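PDB 6K4F: DUF1987 domain-containing protein from Pseudomonas aeruginosa, which probably serves as the regulatory phosphoprotein of the SiaABC threonine phosphorylation pathway, which controls biofilm formation in response to carbon availability. Local coordinates for residues 4-9 against 41-46. Numbering follows the deposited sequence.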
ATOM      1  N   SER A   4       4.001 -13.503 -10.882  1.00 47.89           N
ATOM      2  CA  SER A   4       3.751 -14.157  -9.611  1.00 42.44           C
ATOM      3  C   SER A   4       3.070 -13.209  -8.638  1.00 35.67           C
ATOM      4  O   SER A   4       3.256 -11.992  -8.688  1.00 36.53           O
ATOM      5  CB  SER A   4       5.057 -14.649  -8.987  1.00 48.56           C
ATOM      6  OG  SER A   4       5.827 -13.540  -8.542  1.00 44.91           O
ATOM      7  N   ASP A   5       2.308 -13.787  -7.720  1.00 38.18           N
ATOM      8  CA  ASP A   5       1.764 -13.002  -6.629  1.00 37.00           C
ATOM      9  C   ASP A   5       2.863 -12.671  -5.626  1.00 35.22           C
ATOM     10  O   ASP A   5       3.894 -13.338  -5.539  1.00 32.82           O
ATOM     11  CB  ASP A   5       0.658 -13.764  -5.901  1.00 34.54           C
ATOM     12  CG  ASP A   5      -0.578 -13.941  -6.745  1.00 39.64           C
ATOM     13  OD1 ASP A   5      -0.727 -13.220  -7.755  1.00 40.19           O
ATOM     14  OD2 ASP A   5      -1.388 -14.817  -6.391  1.00 43.89           O
ATOM     15  N   LEU A   6       2.610 -11.630  -4.854  1.00 32.77           N
ATOM     16  CA  LEU A   6       3.409 -11.294  -3.691  1.00 28.21           C
ATOM     17  C   LEU A   6       2.693 -11.839  -2.464  1.00 28.46           C
ATOM     18  O   LEU A   6       1.477 -11.656  -2.315  1.00 30.94           O
ATOM     19  CB  LEU A   6       3.567  -9.773  -3.609  1.00 31.86           C
ATOM     20  CG  LEU A   6       4.288  -9.058  -2.467  1.00 41.17           C
ATOM     21  CD1 LEU A   6       5.779  -9.167  -2.604  1.00 38.24           C
ATOM     22  CD2 LEU A   6       3.874  -7.599  -2.502  1.00 43.02           C
ATOM     23  N   HIS A   7       3.428 -12.522  -1.595  1.00 26.55           N
ATOM     24  CA  HIS A   7       2.789 -13.123  -0.429  1.00 27.64           C
ATOM     25  C   HIS A   7       3.762 -13.091   0.742  1.00 26.79           C
ATOM     26  O   HIS A   7       4.632 -13.957   0.866  1.00 28.15           O
ATOM     27  CB  HIS A   7       2.320 -14.544  -0.720  1.00 31.82           C
ATOM     28  CG  HIS A   7       1.498 -15.120   0.388  1.00 44.80           C
ATOM     29  ND1 HIS A   7       2.046 -15.862   1.412  1.00 49.54           N
ATOM     30  CD2 HIS A   7       0.178 -15.008   0.668  1.00 46.20           C
ATOM     31  CE1 HIS A   7       1.094 -16.206   2.260  1.00 51.13           C
ATOM     32  NE2 HIS A   7      -0.049 -15.701   1.832  1.00 49.50           N
ATOM     33  N   ILE A   8       3.594 -12.105   1.615  1.00 24.34           N
ATOM     34  CA  ILE A   8       4.437 -11.925   2.788  1.00 23.86           C
ATOM     35  C   ILE A   8       3.602 -12.286   4.012  1.00 29.30           C
ATOM     36  O   ILE A   8       2.638 -11.568   4.336  1.00 27.80           O
ATOM     37  CB  ILE A   8       4.956 -10.482   2.886  1.00 28.07           C
ATOM     38  CG1 ILE A   8       5.442 -10.001   1.525  1.00 31.77           C
ATOM     39  CG2 ILE A   8       6.041 -10.351   3.971  1.00 27.04           C
ATOM     40  CD1 ILE A   8       6.581 -10.830   0.970  1.00 35.48           C
ATOM     41  N   PRO A   9       3.920 -13.372   4.718  1.00 29.07           N
ATOM     42  CA  PRO A   9       3.167 -13.729   5.926  1.00 27.09           C
ATOM     43  C   PRO A   9       3.333 -12.693   7.021  1.00 27.90           C
ATOM     44  O   PRO A   9       4.431 -12.184   7.257  1.00 26.48           O
ATOM     45  CB  PRO A   9       3.786 -15.068   6.348  1.00 30.71           C
ATOM     46  CG  PRO A   9       4.467 -15.575   5.133  1.00 33.73           C
ATOM     47  CD  PRO A   9       4.948 -14.376   4.392  1.00 30.07           C
ATOM     48  N   PHE A  41       9.775  -3.928   2.739  1.00 25.37           N
ATOM     49  CA  PHE A  41       8.960  -3.265   1.727  1.00 21.41           C
ATOM     50  C   PHE A  41       9.645  -3.093   0.385  1.00 20.84           C
ATOM     51  O   PHE A  41       8.979  -2.697  -0.584  1.00 25.15           O
ATOM     52  CB  PHE A  41       8.527  -1.870   2.223  1.00 22.79           C
ATOM     53  CG  PHE A  41       7.461  -1.924   3.275  1.00 28.76           C
ATOM     54  CD1 PHE A  41       6.148  -2.224   2.935  1.00 33.83           C
ATOM     55  CD2 PHE A  41       7.779  -1.709   4.609  1.00 32.72           C
ATOM     56  CE1 PHE A  41       5.161  -2.293   3.919  1.00 36.48           C
ATOM     57  CE2 PHE A  41       6.811  -1.774   5.596  1.00 36.28           C
ATOM     58  CZ  PHE A  41       5.499  -2.070   5.260  1.00 35.40           C
ATOM     59  N   GLY A  42      10.960  -3.300   0.311  1.00 28.72           N
ATOM     60  CA  GLY A  42      11.638  -3.128  -0.959  1.00 30.40           C
ATOM     61  C   GLY A  42      11.039  -4.014  -2.030  1.00 29.82           C
ATOM     62  O   GLY A  42      10.794  -3.570  -3.154  1.00 29.24           O
ATOM     63  N   GLN A  43      10.750  -5.264  -1.673  1.00 29.14           N
ATOM     64  CA  GLN A  43      10.135  -6.196  -2.612  1.00 27.83           C
ATOM     65  C   GLN A  43       8.707  -5.790  -2.966  1.00 28.13           C
ATOM     66  O   GLN A  43       8.219  -6.154  -4.045  1.00 27.23           O
ATOM     67  CB  GLN A  43      10.157  -7.603  -2.021  1.00 24.61           C
ATOM     68  CG  GLN A  43       9.317  -7.724  -0.760  1.00 25.77           C
ATOM     69  CD  GLN A  43       9.691  -8.889   0.125  1.00 25.64           C
ATOM     70  OE1 GLN A  43      10.048  -9.987  -0.360  1.00 26.94           O
ATOM     71  NE2 GLN A  43       9.585  -8.680   1.448  1.00 23.29           N
ATOM     72  N   VAL A  44       8.019  -5.067  -2.072  1.00 22.95           N
ATOM     73  CA  VAL A  44       6.665  -4.594  -2.371  1.00 25.77           C
ATOM     74  C   VAL A  44       6.716  -3.463  -3.381  1.00 29.96           C
ATOM     75  O   VAL A  44       5.949  -3.426  -4.353  1.00 28.14           O
ATOM     76  CB  VAL A  44       5.951  -4.153  -1.082  1.00 26.86           C
ATOM     77  CG1 VAL A  44       4.491  -3.707  -1.392  1.00 28.07           C
ATOM     78  CG2 VAL A  44       6.011  -5.260  -0.041  1.00 28.54           C
ATOM     79  N   ILE A  45       7.613  -2.505  -3.150  1.00 32.09           N
ATOM     80  CA  ILE A  45       7.848  -1.445  -4.119  1.00 31.83           C
ATOM     81  C   ILE A  45       8.175  -2.051  -5.473  1.00 27.81           C
ATOM     82  O   ILE A  45       7.623  -1.657  -6.510  1.00 29.72           O
ATOM     83  CB  ILE A  45       8.975  -0.523  -3.617  1.00 32.90           C
ATOM     84  CG1 ILE A  45       8.513   0.211  -2.351  1.00 37.44           C
ATOM     85  CG2 ILE A  45       9.395   0.463  -4.699  1.00 41.00           C
ATOM     86  CD1 ILE A  45       9.618   0.996  -1.651  1.00 39.64           C
ATOM     87  N   ASP A  46       9.077  -3.034  -5.476  1.00 31.02           N
ATOM     88  CA  ASP A  46       9.465  -3.697  -6.714  1.00 35.29           C
ATOM     89  C   ASP A  46       8.263  -4.326  -7.405  1.00 31.78           C
ATOM     90  O   ASP A  46       8.087  -4.181  -8.617  1.00 36.00           O
ATOM     91  CB  ASP A  46      10.533  -4.753  -6.403  1.00 36.65           C
ATOM     92  CG  ASP A  46      11.258  -5.243  -7.640  1.00 59.69           C
ATOM     93  OD1 ASP A  46      10.718  -6.129  -8.342  1.00 59.65           O
ATOM     94  OD2 ASP A  46      12.380  -4.754  -7.899  1.00 70.24           O
TER
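L6 and I8 reach from edge strand 6-8 of the mixed β-sheet in this α/β protein to V44 and Q43 on helix 37-53, which packs against one face of the sheet. The axes of 6-8 and 41-46 run nearly antiparallel (164°) and come within 10.0 Å. Side chains make the contact, CD1 of L6 also touching the backbone O of Q43, and no hydrogen bond crosses. The tight, buried part is aliphatic. With chi1 at 177°, L6 turns CG away from its own amide nitrogen, which carries the fork into the interface; CD2 meets CG2 of V44 at 4.0 Å, the two side chains crossing at about a right angle. Branched, apolar residues suit this buried place, where I17 and L26 of neighbouring strands touch both, W47 adds to the wall around L6, and I79 of helix 70-88 backs V44. Toward solvent come I8 and Q43, both partly exposed yet still in close touch. Glutamine fits such a margin: its CG methylene lies 4.2 Å from CD1 of L6, while its amide can serve both polar and apolar neighbours. NE2 donates a hydrogen bond to the carbonyl of L40, one turn earlier, which should steady the amide. The isoleucine methyl then rests against the flat side of that group: I8 CD1 lies almost equally far from Q43 NE2, at 3.7 Å, and from Q43 CD and OE1, both at 3.8 Å.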